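Local coordinates for cyclopenase asqI (Emericella nidulans, PDB 5YY3), which catalyses, as a zinc-dependent cyclopenase of aspoquinolone biosynthesis, the ring contraction of 4'-methoxycyclopenine to 4'-methoxyviridicatin with release of methyl isocyanate, at residues V422-L427 against V471-C476; I444-G449 against A460-E465; P481-P486 against Q516-S521; R536-Y541 against V552-W557. All blocks are in the same frame, centred on the assembly; numbering follows the deposited sequence.

Interaction 1: V422-L427 against V471-C476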
loop_
_atom_site.group_PDB
_atom_site.type_symbol
_atom_site.label_atom_id
_atom_site.label_comp_id
_atom_site.label_asym_id
_atom_site.label_seq_id
_atom_site.Cartn_x
_atom_site.Cartn_y
_atom_site.Cartn_z
ATOM N N VAL A 422 -38.607 -33.663 3.345
ATOM C CA VAL A 422 -38.456 -33.104 2.027
ATOM C C VAL A 422 -37.032 -33.368 1.553
ATOM O O VAL A 422 -36.125 -33.555 2.363
ATOM C CB VAL A 422 -38.810 -31.592 2.069
ATOM C CG1 VAL A 422 -37.662 -30.697 1.570
ATOM C CG2 VAL A 422 -40.093 -31.341 1.341
ATOM N N VAL A 423 -36.837 -33.432 0.245
ATOM C CA VAL A 423 -35.488 -33.522 -0.291
ATOM C C VAL A 423 -35.193 -32.247 -1.039
ATOM O O VAL A 423 -35.929 -31.902 -1.972
ATOM C CB VAL A 423 -35.312 -34.727 -1.235
ATOM C CG1 VAL A 423 -33.968 -34.650 -1.957
ATOM C CG2 VAL A 423 -35.438 -36.039 -0.459
ATOM N N LEU A 424 -34.139 -31.541 -0.622
ATOM C CA LEU A 424 -33.692 -30.340 -1.326
ATOM C C LEU A 424 -32.580 -30.661 -2.308
ATOM O O LEU A 424 -31.731 -31.513 -2.045
ATOM C CB LEU A 424 -33.188 -29.263 -0.346
ATOM C CG LEU A 424 -34.188 -28.576 0.588
ATOM C CD1 LEU A 424 -33.575 -27.344 1.280
ATOM C CD2 LEU A 424 -35.459 -28.206 -0.164
ATOM N N SER A 425 -32.560 -29.947 -3.424
ATOM C CA SER A 425 -31.476 -30.092 -4.395
ATOM C C SER A 425 -31.401 -28.851 -5.262
ATOM O O SER A 425 -32.316 -28.029 -5.261
ATOM C CB SER A 425 -31.674 -31.335 -5.272
ATOM O OG SER A 425 -32.712 -31.115 -6.208
ATOM N N ASN A 426 -30.304 -28.711 -5.989
ATOM C CA ASN A 426 -30.195 -27.697 -7.031
ATOM C C ASN A 426 -30.361 -26.265 -6.547
ATOM O O ASN A 426 -31.081 -25.479 -7.151
ATOM C CB ASN A 426 -31.219 -27.969 -8.141
ATOM C CG ASN A 426 -30.822 -29.143 -9.029
ATOM O OD1 ASN A 426 -31.556 -30.115 -9.160
ATOM N ND2 ASN A 426 -29.662 -29.051 -9.638
ATOM N N LEU A 427 -29.683 -25.918 -5.465
ATOM C CA LEU A 427 -29.726 -24.550 -4.979
ATOM C C LEU A 427 -28.944 -23.650 -5.927
ATOM O O LEU A 427 -27.806 -23.948 -6.274
ATOM C CB LEU A 427 -29.151 -24.464 -3.558
ATOM C CG LEU A 427 -29.076 -23.074 -2.926
ATOM C CD1 LEU A 427 -30.468 -22.470 -2.844
ATOM C CD2 LEU A 427 -28.435 -23.152 -1.539
ATOM N N VAL A 471 -34.439 -23.112 -5.529
ATOM C CA VAL A 471 -34.037 -24.397 -5.004
ATOM C C VAL A 471 -35.119 -25.406 -5.372
ATOM O O VAL A 471 -36.291 -25.055 -5.580
ATOM C CB VAL A 471 -33.822 -24.350 -3.467
ATOM C CG1 VAL A 471 -35.132 -24.145 -2.755
ATOM C CG2 VAL A 471 -33.115 -25.622 -2.937
ATOM N N GLN A 472 -34.722 -26.663 -5.482
ATOM C CA GLN A 472 -35.657 -27.697 -5.847
ATOM C C GLN A 472 -36.110 -28.421 -4.585
ATOM O O GLN A 472 -35.291 -28.798 -3.737
ATOM C CB GLN A 472 -35.011 -28.646 -6.841
ATOM C CG GLN A 472 -35.967 -29.556 -7.555
ATOM C CD GLN A 472 -35.263 -30.370 -8.632
ATOM O OE1 GLN A 472 -34.491 -29.823 -9.437
ATOM N NE2 GLN A 472 -35.504 -31.681 -8.638
ATOM N N VAL A 473 -37.424 -28.588 -4.453
ATOM C CA VAL A 473 -38.002 -29.232 -3.279
ATOM C C VAL A 473 -38.895 -30.401 -3.702
ATOM O O VAL A 473 -39.784 -30.244 -4.549
ATOM C CB VAL A 473 -38.825 -28.229 -2.447
ATOM C CG1 VAL A 473 -39.306 -28.862 -1.146
ATOM C CG2 VAL A 473 -38.033 -26.936 -2.201
ATOM N N LYS A 474 -38.668 -31.571 -3.115
ATOM C CA LYS A 474 -39.516 -32.724 -3.400
ATOM C C LYS A 474 -39.915 -33.425 -2.111
ATOM O O LYS A 474 -39.083 -33.675 -1.236
ATOM C CB LYS A 474 -38.819 -33.711 -4.340
ATOM C CG LYS A 474 -39.717 -34.875 -4.765
ATOM C CD LYS A 474 -39.049 -35.735 -5.820
ATOM C CE LYS A 474 -39.946 -36.896 -6.246
ATOM N NZ LYS A 474 -39.119 -38.043 -6.685
ATOM N N SER A 475 -41.194 -33.756 -1.990
ATOM C CA SER A 475 -41.674 -34.285 -0.730
ATOM C C SER A 475 -41.192 -35.700 -0.501
ATOM O O SER A 475 -40.844 -36.426 -1.426
ATOM C CB SER A 475 -43.194 -34.233 -0.648
ATOM O OG SER A 475 -43.637 -34.772 0.587
ATOM N N CYS A 476 -41.237 -36.072 0.765
ATOM C CA CYS A 476 -40.544 -37.209 1.324
ATOM C C CYS A 476 -41.505 -37.805 2.388
ATOM O O CYS A 476 -41.298 -38.899 2.925
ATOM C CB CYS A 476 -39.191 -36.708 1.883
ATOM S SG CYS A 476 -38.239 -37.728 2.998
#

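Interaction 2: I444-G449 against A460-E465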
loop_
_atom_site.group_PDB
_atom_site.type_symbol
_atom_site.label_atom_id
_atom_site.label_comp_id
_atom_site.label_asym_id
_atom_site.label_seq_id
_atom_site.Cartn_x
_atom_site.Cartn_y
_atom_site.Cartn_z
ATOM N N ILE A 444 -22.950 -13.325 -9.650
ATOM C CA ILE A 444 -23.766 -12.143 -9.419
ATOM C C ILE A 444 -22.905 -10.898 -9.134
ATOM O O ILE A 444 -21.672 -10.978 -9.000
ATOM C CB ILE A 444 -24.767 -12.396 -8.276
ATOM C CG1 ILE A 444 -24.046 -12.712 -6.966
ATOM C CG2 ILE A 444 -25.710 -13.563 -8.647
ATOM C CD1 ILE A 444 -25.008 -13.011 -5.794
ATOM N N THR A 445 -23.560 -9.745 -9.048
ATOM C CA THR A 445 -22.850 -8.480 -9.204
ATOM C C THR A 445 -23.253 -7.365 -8.219
ATOM O O THR A 445 -24.434 -7.087 -7.998
ATOM C CB THR A 445 -23.048 -7.966 -10.633
ATOM O OG1 THR A 445 -22.765 -9.034 -11.534
ATOM C CG2 THR A 445 -22.119 -6.804 -10.931
ATOM N N THR A 446 -22.245 -6.732 -7.641
ATOM C CA THR A 446 -22.440 -5.537 -6.845
ATOM C C THR A 446 -21.810 -4.360 -7.572
ATOM O O THR A 446 -21.014 -4.545 -8.499
ATOM C CB THR A 446 -21.802 -5.675 -5.476
ATOM O OG1 THR A 446 -20.382 -5.771 -5.636
ATOM C CG2 THR A 446 -22.331 -6.927 -4.766
ATOM N N PHE A 447 -22.155 -3.152 -7.155
ATOM C CA PHE A 447 -21.535 -1.967 -7.720
ATOM C C PHE A 447 -21.312 -0.917 -6.637
ATOM O O PHE A 447 -22.013 -0.879 -5.619
ATOM C CB PHE A 447 -22.377 -1.395 -8.868
ATOM C CG PHE A 447 -23.840 -1.211 -8.537
ATOM C CD1 PHE A 447 -24.286 -0.059 -7.901
ATOM C CD2 PHE A 447 -24.773 -2.173 -8.898
ATOM C CE1 PHE A 447 -25.643 0.119 -7.607
ATOM C CE2 PHE A 447 -26.124 -1.998 -8.613
ATOM C CZ PHE A 447 -26.556 -0.851 -7.959
ATOM N N LEU A 448 -20.306 -0.085 -6.860
ATOM C CA LEU A 448 -20.025 1.036 -5.985
ATOM C C LEU A 448 -20.273 2.295 -6.788
ATOM O O LEU A 448 -19.551 2.573 -7.724
ATOM C CB LEU A 448 -18.585 0.976 -5.454
ATOM C CG LEU A 448 -18.410 -0.229 -4.522
ATOM C CD1 LEU A 448 -17.046 -0.875 -4.614
ATOM C CD2 LEU A 448 -18.726 0.141 -3.071
ATOM N N GLY A 449 -21.331 3.021 -6.449
ATOM C CA GLY A 449 -21.599 4.305 -7.061
ATOM C C GLY A 449 -21.204 5.423 -6.115
ATOM O O GLY A 449 -20.671 5.176 -5.033
ATOM N N ALA A 460 -18.441 5.832 -1.106
ATOM C CA ALA A 460 -19.273 5.145 -2.100
ATOM C C ALA A 460 -20.685 4.893 -1.566
ATOM O O ALA A 460 -20.949 5.054 -0.374
ATOM C CB ALA A 460 -18.635 3.818 -2.522
ATOM N N LYS A 461 -21.586 4.533 -2.475
ATOM C CA LYS A 461 -22.891 3.988 -2.131
ATOM C C LYS A 461 -22.982 2.597 -2.740
ATOM O O LYS A 461 -23.049 2.473 -3.962
ATOM C CB LYS A 461 -24.034 4.864 -2.657
ATOM C CG LYS A 461 -25.434 4.302 -2.376
ATOM C CD LYS A 461 -25.731 4.314 -0.873
ATOM C CE LYS A 461 -27.127 3.812 -0.554
ATOM N NZ LYS A 461 -27.535 4.147 0.846
ATOM N N LEU A 462 -22.959 1.562 -1.908
ATOM C CA LEU A 462 -22.991 0.191 -2.408
ATOM C C LEU A 462 -24.383 -0.125 -2.956
ATOM O O LEU A 462 -25.386 0.452 -2.532
ATOM C CB LEU A 462 -22.608 -0.799 -1.314
ATOM C CG LEU A 462 -22.591 -2.281 -1.731
ATOM C CD1 LEU A 462 -21.561 -2.524 -2.826
ATOM C CD2 LEU A 462 -22.333 -3.209 -0.547
ATOM N N GLY A 463 -24.434 -1.033 -3.916
ATOM C CA GLY A 463 -25.682 -1.532 -4.451
ATOM C C GLY A 463 -25.384 -2.842 -5.145
ATOM O O GLY A 463 -24.218 -3.237 -5.285
ATOM N N HIS A 464 -26.423 -3.538 -5.583
ATOM C CA HIS A 464 -26.184 -4.754 -6.337
ATOM C C HIS A 464 -27.218 -4.913 -7.442
ATOM O O HIS A 464 -28.347 -4.426 -7.321
ATOM C CB HIS A 464 -26.204 -5.967 -5.409
ATOM C CG HIS A 464 -27.546 -6.223 -4.800
ATOM N ND1 HIS A 464 -28.538 -6.917 -5.457
ATOM C CD2 HIS A 464 -28.069 -5.861 -3.603
ATOM C CE1 HIS A 464 -29.611 -6.980 -4.688
ATOM N NE2 HIS A 464 -29.352 -6.351 -3.555
ATOM N N GLU A 465 -26.829 -5.590 -8.519
ATOM C CA GLU A 465 -27.788 -5.940 -9.557
ATOM C C GLU A 465 -28.815 -6.868 -8.939
ATOM O O GLU A 465 -28.487 -7.616 -8.015
ATOM C CB GLU A 465 -27.113 -6.612 -10.763
ATOM C CG GLU A 465 -26.087 -5.754 -11.482
ATOM C CD GLU A 465 -26.645 -4.423 -11.950
ATOM O OE1 GLU A 465 -27.882 -4.320 -12.144
ATOM O OE2 GLU A 465 -25.834 -3.476 -12.118
HETATM O O HOH W 1 -26.325 -9.027 -7.894
#

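Interaction 3: P481-P486 against Q516-S521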
loop_
_atom_site.group_PDB
_atom_site.type_symbol
_atom_site.label_atom_id
_atom_site.label_comp_id
_atom_site.label_asym_id
_atom_site.label_seq_id
_atom_site.Cartn_x
_atom_site.Cartn_y
_atom_site.Cartn_z
ATOM N N PRO A 481 -48.354 -35.381 -0.182
ATOM C CA PRO A 481 -49.098 -34.134 0.021
ATOM C C PRO A 481 -50.194 -34.000 -1.030
ATOM O O PRO A 481 -50.027 -34.499 -2.134
ATOM C CB PRO A 481 -48.028 -33.036 -0.125
ATOM C CG PRO A 481 -46.832 -33.705 -0.711
ATOM C CD PRO A 481 -46.910 -35.162 -0.376
ATOM N N SER A 482 -51.294 -33.345 -0.675
ATOM C CA SER A 482 -52.436 -33.175 -1.575
ATOM C C SER A 482 -53.004 -31.776 -1.418
ATOM O O SER A 482 -52.560 -31.021 -0.557
ATOM C CB SER A 482 -53.518 -34.203 -1.273
ATOM O OG SER A 482 -53.957 -34.059 0.071
ATOM N N LYS A 483 -53.993 -31.430 -2.231
ATOM C CA LYS A 483 -54.650 -30.145 -2.058
ATOM C C LYS A 483 -55.493 -30.188 -0.783
ATOM O O LYS A 483 -55.749 -29.151 -0.165
ATOM C CB LYS A 483 -55.498 -29.783 -3.284
ATOM C CG LYS A 483 -54.822 -28.710 -4.163
ATOM C CD LYS A 483 -55.500 -28.469 -5.516
ATOM C CE LYS A 483 -55.219 -27.041 -6.009
ATOM N NZ LYS A 483 -56.247 -26.514 -6.963
ATOM N N GLU A 484 -55.880 -31.399 -0.376
ATOM C CA GLU A 484 -56.654 -31.614 0.842
ATOM C C GLU A 484 -55.775 -31.592 2.088
ATOM O O GLU A 484 -56.190 -31.091 3.127
ATOM C CB GLU A 484 -57.416 -32.945 0.778
ATOM C CG GLU A 484 -58.516 -33.007 -0.280
ATOM C CD GLU A 484 -58.006 -33.423 -1.659
ATOM O OE1 GLU A 484 -56.790 -33.669 -1.807
ATOM O OE2 GLU A 484 -58.826 -33.505 -2.603
ATOM N N ASN A 485 -54.573 -32.158 1.985
ATOM C CA ASN A 485 -53.606 -32.154 3.089
ATOM C C ASN A 485 -52.222 -31.707 2.600
ATOM O O ASN A 485 -51.361 -32.549 2.313
ATOM C CB ASN A 485 -53.530 -33.543 3.726
ATOM C CG ASN A 485 -52.724 -33.570 5.025
ATOM O OD1 ASN A 485 -52.170 -32.558 5.472
ATOM N ND2 ASN A 485 -52.678 -34.744 5.651
ATOM N N PRO A 486 -52.011 -30.384 2.496
ATOM C CA PRO A 486 -50.744 -29.812 2.019
ATOM C C PRO A 486 -49.586 -30.063 2.987
ATOM O O PRO A 486 -49.820 -30.201 4.190
ATOM C CB PRO A 486 -51.039 -28.303 1.927
ATOM C CG PRO A 486 -52.514 -28.163 2.052
ATOM C CD PRO A 486 -52.971 -29.332 2.870
ATOM N N GLN A 516 -45.415 -24.385 0.367
ATOM C CA GLN A 516 -46.519 -25.307 0.547
ATOM C C GLN A 516 -46.552 -26.293 -0.619
ATOM O O GLN A 516 -46.641 -25.890 -1.783
ATOM C CB GLN A 516 -47.840 -24.542 0.654
ATOM C CG GLN A 516 -48.986 -25.386 1.159
ATOM C CD GLN A 516 -50.331 -24.684 1.028
ATOM O OE1 GLN A 516 -50.888 -24.207 2.020
ATOM N NE2 GLN A 516 -50.868 -24.628 -0.203
ATOM N N LEU A 517 -46.457 -27.582 -0.309
ATOM C CA LEU A 517 -46.524 -28.602 -1.347
ATOM C C LEU A 517 -47.907 -29.245 -1.369
ATOM O O LEU A 517 -48.541 -29.438 -0.329
ATOM C CB LEU A 517 -45.441 -29.669 -1.141
ATOM C CG LEU A 517 -43.995 -29.165 -1.066
ATOM C CD1 LEU A 517 -43.021 -30.328 -0.989
ATOM C CD2 LEU A 517 -43.675 -28.250 -2.248
ATOM N N THR A 518 -48.372 -29.570 -2.567
ATOM C CA THR A 518 -49.650 -30.246 -2.734
ATOM C C THR A 518 -49.526 -31.485 -3.637
ATOM O O THR A 518 -50.528 -32.112 -3.952
ATOM C CB THR A 518 -50.706 -29.267 -3.294
ATOM O OG1 THR A 518 -50.154 -28.545 -4.399
ATOM C CG2 THR A 518 -51.097 -28.258 -2.232
ATOM N N ASP A 519 -48.295 -31.836 -4.024
ATOM C CA ASP A 519 -48.016 -32.977 -4.912
ATOM C C ASP A 519 -46.824 -33.791 -4.464
ATOM O O ASP A 519 -46.045 -33.368 -3.612
ATOM C CB ASP A 519 -47.717 -32.535 -6.358
ATOM C CG ASP A 519 -48.929 -32.050 -7.081
ATOM O OD1 ASP A 519 -50.051 -32.352 -6.616
ATOM O OD2 ASP A 519 -48.756 -31.384 -8.127
ATOM N N GLU A 520 -46.657 -34.933 -5.126
ATOM C CA GLU A 520 -45.511 -35.813 -4.959
ATOM C C GLU A 520 -44.293 -35.305 -5.719
ATOM O O GLU A 520 -43.175 -35.753 -5.476
ATOM C CB GLU A 520 -45.849 -37.215 -5.466
ATOM C CG GLU A 520 -47.338 -37.462 -5.636
ATOM C CD GLU A 520 -47.692 -38.931 -5.569
ATOM O OE1 GLU A 520 -46.863 -39.760 -6.009
ATOM O OE2 GLU A 520 -48.790 -39.253 -5.055
ATOM N N SER A 521 -44.514 -34.401 -6.665
ATOM C CA SER A 521 -43.462 -34.040 -7.609
ATOM C C SER A 521 -42.595 -32.865 -7.139
ATOM O O SER A 521 -42.995 -32.071 -6.286
ATOM C CB SER A 521 -44.081 -33.720 -8.973
ATOM O OG SER A 521 -45.131 -32.774 -8.839
#

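Interaction 4: R536-Y541 against V552-W557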
loop_
_atom_site.group_PDB
_atom_site.type_symbol
_atom_site.label_atom_id
_atom_site.label_comp_id
_atom_site.label_asym_id
_atom_site.label_seq_id
_atom_site.Cartn_x
_atom_site.Cartn_y
_atom_site.Cartn_z
ATOM N N ARG A 536 -34.992 -4.674 4.407
ATOM C CA ARG A 536 -35.765 -3.444 4.562
ATOM C C ARG A 536 -36.464 -3.121 3.238
ATOM O O ARG A 536 -35.827 -3.073 2.192
ATOM C CB ARG A 536 -34.815 -2.321 5.022
ATOM C CG ARG A 536 -35.225 -0.889 4.796
ATOM C CD ARG A 536 -34.119 -0.000 5.354
ATOM N NE ARG A 536 -34.096 1.367 4.827
ATOM C CZ ARG A 536 -34.284 2.440 5.586
ATOM N NH1 ARG A 536 -34.524 2.283 6.880
ATOM N NH2 ARG A 536 -34.235 3.660 5.065
ATOM N N LYS A 537 -37.780 -2.943 3.260
ATOM C CA LYS A 537 -38.518 -2.821 2.004
ATOM C C LYS A 537 -38.641 -1.387 1.541
ATOM O O LYS A 537 -39.733 -0.835 1.458
ATOM C CB LYS A 537 -39.904 -3.446 2.126
ATOM C CG LYS A 537 -39.933 -4.867 1.641
ATOM C CD LYS A 537 -39.093 -5.762 2.489
ATOM C CE LYS A 537 -39.327 -7.214 2.166
ATOM N NZ LYS A 537 -38.927 -8.024 3.359
ATOM N N MET A 538 -37.500 -0.792 1.232
ATOM C CA MET A 538 -37.457 0.575 0.776
ATOM C C MET A 538 -36.408 0.658 -0.309
ATOM O O MET A 538 -35.495 -0.165 -0.349
ATOM C CB MET A 538 -37.126 1.533 1.935
ATOM C CG MET A 538 -38.004 1.338 3.169
ATOM S SD MET A 538 -37.611 2.417 4.559
ATOM C CE MET A 538 -38.791 3.739 4.271
ATOM N N GLY A 539 -36.534 1.641 -1.193
ATOM C CA GLY A 539 -35.452 1.964 -2.099
ATOM C C GLY A 539 -34.395 2.722 -1.317
ATOM O O GLY A 539 -34.543 2.921 -0.102
ATOM N N ASN A 540 -33.328 3.141 -1.994
ATOM C CA ASN A 540 -32.290 3.962 -1.369
ATOM C C ASN A 540 -32.844 5.225 -0.732
ATOM O O ASN A 540 -33.759 5.851 -1.286
ATOM C CB ASN A 540 -31.229 4.359 -2.395
ATOM C CG ASN A 540 -30.173 3.301 -2.575
ATOM O OD1 ASN A 540 -30.179 2.270 -1.883
ATOM N ND2 ASN A 540 -29.263 3.533 -3.520
ATOM N N TYR A 541 -32.277 5.589 0.421
ATOM C CA TYR A 541 -32.638 6.809 1.139
ATOM C C TYR A 541 -34.097 6.800 1.601
ATOM O O TYR A 541 -34.770 7.840 1.635
ATOM C CB TYR A 541 -32.325 8.035 0.273
ATOM C CG TYR A 541 -30.921 7.934 -0.273
ATOM C CD1 TYR A 541 -29.819 8.018 0.580
ATOM C CD2 TYR A 541 -30.691 7.700 -1.624
ATOM C CE1 TYR A 541 -28.525 7.887 0.099
ATOM C CE2 TYR A 541 -29.403 7.572 -2.115
ATOM C CZ TYR A 541 -28.327 7.664 -1.249
ATOM O OH TYR A 541 -27.051 7.537 -1.741
ATOM N N VAL A 552 -43.109 -2.612 5.796
ATOM C CA VAL A 552 -41.958 -1.889 5.275
ATOM C C VAL A 552 -40.630 -2.405 5.855
ATOM O O VAL A 552 -39.592 -2.348 5.185
ATOM C CB VAL A 552 -42.107 -0.384 5.571
ATOM C CG1 VAL A 552 -40.915 0.401 5.071
ATOM C CG2 VAL A 552 -43.390 0.137 4.938
ATOM N N PHE A 553 -40.681 -2.928 7.083
ATOM C CA PHE A 553 -39.507 -3.420 7.799
ATOM C C PHE A 553 -38.398 -2.366 7.778
ATOM O O PHE A 553 -37.269 -2.630 7.350
ATOM C CB PHE A 553 -39.059 -4.772 7.211
ATOM C CG PHE A 553 -38.208 -5.594 8.155
ATOM C CD1 PHE A 553 -38.019 -5.186 9.470
ATOM C CD2 PHE A 553 -37.704 -6.833 7.769
ATOM C CE1 PHE A 553 -37.271 -5.940 10.344
ATOM C CE2 PHE A 553 -36.967 -7.611 8.655
ATOM C CZ PHE A 553 -36.755 -7.156 9.949
ATOM N N ARG A 554 -38.736 -1.160 8.239
ATOM C CA ARG A 554 -37.812 -0.034 8.184
ATOM C C ARG A 554 -36.503 -0.366 8.891
ATOM O O ARG A 554 -35.435 0.069 8.467
ATOM C CB ARG A 554 -38.445 1.218 8.790
ATOM C CG ARG A 554 -37.588 2.484 8.686
ATOM C CD ARG A 554 -38.248 3.666 9.390
ATOM N NE ARG A 554 -37.327 4.757 9.664
ATOM C CZ ARG A 554 -37.692 5.915 10.210
ATOM N NH1 ARG A 554 -38.961 6.112 10.551
ATOM N NH2 ARG A 554 -36.797 6.878 10.413
ATOM N N HIS A 555 -36.595 -1.152 9.961
ATOM C CA HIS A 555 -35.420 -1.542 10.746
ATOM C C HIS A 555 -34.813 -2.876 10.293
ATOM O O HIS A 555 -34.001 -3.466 11.001
ATOM C CB HIS A 555 -35.774 -1.624 12.224
ATOM C CG HIS A 555 -36.921 -2.545 12.524
ATOM N ND1 HIS A 555 -38.158 -2.410 11.926
ATOM C CD2 HIS A 555 -37.017 -3.607 13.354
ATOM C CE1 HIS A 555 -38.965 -3.350 12.381
ATOM N NE2 HIS A 555 -38.301 -4.090 13.251
ATOM N N GLY A 556 -35.198 -3.345 9.111
ATOM C CA GLY A 556 -34.534 -4.490 8.511
ATOM C C GLY A 556 -33.192 -4.138 7.852
ATOM O O GLY A 556 -32.693 -3.009 7.951
ATOM N N TRP A 557 -32.599 -5.115 7.180
ATOM C CA TRP A 557 -31.318 -4.906 6.521
ATOM C C TRP A 557 -31.493 -4.196 5.165
ATOM O O TRP A 557 -32.346 -4.574 4.375
ATOM C CB TRP A 557 -30.596 -6.239 6.332
ATOM C CG TRP A 557 -29.171 -5.999 6.047
ATOM C CD1 TRP A 557 -28.525 -6.165 4.851
ATOM C CD2 TRP A 557 -28.213 -5.470 6.958
ATOM N NE1 TRP A 557 -27.205 -5.808 4.981
ATOM C CE2 TRP A 557 -26.985 -5.366 6.268
ATOM C CE3 TRP A 557 -28.263 -5.081 8.308
ATOM C CZ2 TRP A 557 -25.818 -4.872 6.867
ATOM C CZ3 TRP A 557 -27.102 -4.615 8.913
ATOM C CH2 TRP A 557 -25.897 -4.509 8.189
#

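Interaction 1: V422-L427 against V471-C476
Val423 and Lys474 form a hydrogen-bonded antiparallel pair: Val423 N reaches Lys474 O at 2.7 Å, and Lys474 N returns a bond to Val423 O. Two residues on, Ser425 and Gln472 repeat the pattern, with Gln472 N to Ser425 O at 2.8 Å and Ser425 N bound to Gln472 O. Weaker backbone contacts fill the steps between, the CA of Leu424 lying 3.3 Å from Gln472 O and that of Val422 3.4 Å from Lys474 O.

The paired strands, 159° apart in direction, belong to the immunoglobulin-like domain that, as in hemocyanins, accompanies the helical metal-binding domain. Val471 and Val473 also bond through their backbones to Lys525 and Ile523, which puts strand 461-475 between two antiparallel neighbours.

Apolar packing is concentrated on the face carrying Val422, Leu424 and Val473. The side chains of Leu424 and Val473 run alongside each other in the same direction, with CD2 3.5 Å from CG2 of the valine. The other branch, Val473 CG1, is anti to its own backbone N and is met by both methyls of Val422, CG2 coming to 3.6 Å. Asn426 has a left-handed backbone (60°/47°) that breaks the regular pairing; beyond it Leu427 CD1 rests 3.9 Å from Val471 CB. Strands 487-497 and 571-580 cover this apolar surface through Leu489, Leu491, Cys577 and Ala579.

On the other face, Ser425 OG packs against the Gln472 side chain, 3.4 Å from its CB, while Val423 and Lys474 are exposed.

Interaction 2: I444-G449 against A460-E465
The carbonyl oxygen of Glu465 is gripped twice, and one grip leads across to Thr445. His464 ND1 donates to Glu465 O at 2.7 Å, the acceptor lying in the imidazole plane while the donor stands above the carbonyl plane. A water donates to the same oxygen at 2.6 Å and accepts from Thr445 N, bridging the two strands beside the direct bond from Glu465 N to Thr445 O. That bond belongs to the antiparallel ladder of a beta hairpin, with Phe447 facing Gly463 and Gly449 facing Lys461 in hydrogen-bonded pairs; Phe447 N to Gly463 O measures 2.8 Å. Lys461 NZ forms salt bridges with Glu457, Asp179 and Asp181.

The benzyl group of Phe447 takes the crowded position between backbone N and carbonyl carbon (chi1 50°), which puts CG over the partner strand. Gly463, lacking a side chain, lets the ring lie directly on the backbone there, with Gly463 C 3.5 Å above its plane over the centre and Gly463 CA in a CH-pi contact. Glu465 OE2 approaches CD2 of the ring obliquely at 3.6 Å, and Lys648 adds a cation-pi contact.

On the opposite face of the hairpin, Leu448 CD2 meets Ala460 CB at 3.7 Å and Leu462 CD1 at 3.9 Å. Thr163 of the second subunit touches Leu448. Tyr175 of helix 174-177 packs on all three of these residues, while strand 636-644 borders strand 443-449 on its other edge.

Interaction 3: P481-P486 against Q516-S521
Gln516 has CG anti to its backbone N (chi1 -167°), which lays that methylene against Pro486 CB at 3.6 Å; in Thr518 the methyl CG2 is anti to the carbonyl carbon and meets Ser482 O at 3.5 Å. Both side chains thus lean on the loop 481-486, which is shaped by an ST motif. Its Ser482 OG accepts from Asn485 N at 2.8 Å, and Ser482 N in turn bonds to Asn485 O. The loop leads from strand 461-475 into strand 487-497 of the immunoglobulin-like domain, and it packs where strand 508-517 gives way to the turn before strand 523-528.

Between the segments the fit rests on van der Waals and CH...O contacts. Carbons of both prolines lie against Leu517 O, with Pro486 CA at 3.2 Å and Pro481 CB farther off at 3.6 Å. Thr518 O is approached by Ser482 CA, also at 3.2 Å, in a CA-H...O contact where the two backbones come close. The apolar part is small, Pro481 CG facing Leu517 CB at 4.3 Å. Arg477 hydrogen-bonds to the carbonyl oxygens of Asn485 and Pro486, and the backbone of Leu517 pairs with Gln487, the first residue of the next strand. Pro481 is buried here, and its ring touches at a corner: CG is modelled 3.0 Å from Asp519 O, an unusually short and so doubtful approach, with CD farther from the same oxygen.

Interaction 4: R536-Y541 against V552-W557
Val552 meets the 536-541 segment through both backbone and side chain. Its carbonyl oxygen accepts from Lys537 N at 2.7 Å, and its CG1 branch, anti to the backbone N, touches Met538 CG at 3.6 Å. Lys537 is the centre of an inverse gamma turn, which carries the chain from the bond at Val552 round to Met538.

Phe553 opens a type I beta turn that Gly556 closes by donating its N-H to Phe553 O. The same oxygen lies 3.3 Å from Arg536 CA in a CA-H...O contact, while Gly556 CA lies over one face of the phenyl ring, 3.5 Å above its plane.

Arg554 follows, its chain extended and alongside that of Arg536, although the two guanidinium planes are 70° apart. Arg536 NH1 donates to Arg554 O at 2.9 Å, the oxygen at the edge of the guanidinium and near its plane. Met538 SD covers one face of that group, 3.5 Å above the plane, over its centre. Asp184 forms salt bridges with both arginines, and Asp181 takes Arg536 NH2; these acids probably offset the repulsion between the like charges. Arg554 NH2 also donates to Pro139 O, and NH1 to Pro138 O.

Gly556 O accepts a hydrogen bond from Ser185 OG. Trp557 O receives Arg536 N at 2.6 Å in an almost straight bond (176°).

Helix 180-193, which supplies the zinc ligands His186 and His190, runs beneath: Leu182 touches Trp557, Tyr188 touches Arg554, and the indole side chain ends about 7 Å from that of His186.

How the interactions relate
Interactions 1, 2 and 3 reach one mixed sheet of the immunoglobulin-like domain, and strand 461-475 serves both interaction 1 and interaction 2, whose centres are about 31 Å apart. Interaction 3 lies at the far tip of this sheet, its centre about 14 Å from that of interaction 1; Val422 CG2 and Ser475 CB each pack on Leu517 CD1 at 3.9 Å. Interaction 4 belongs to the long connection between strands 523-528 and 571-580 and comes nearest the zinc site, through Trp557, whose side chain is about 7 Å from that of His186. It touches interaction 2, with Lys461 CD 3.6 Å from Tyr541 OH, and Asp181 forms salt bridges with both Lys461 and Arg536.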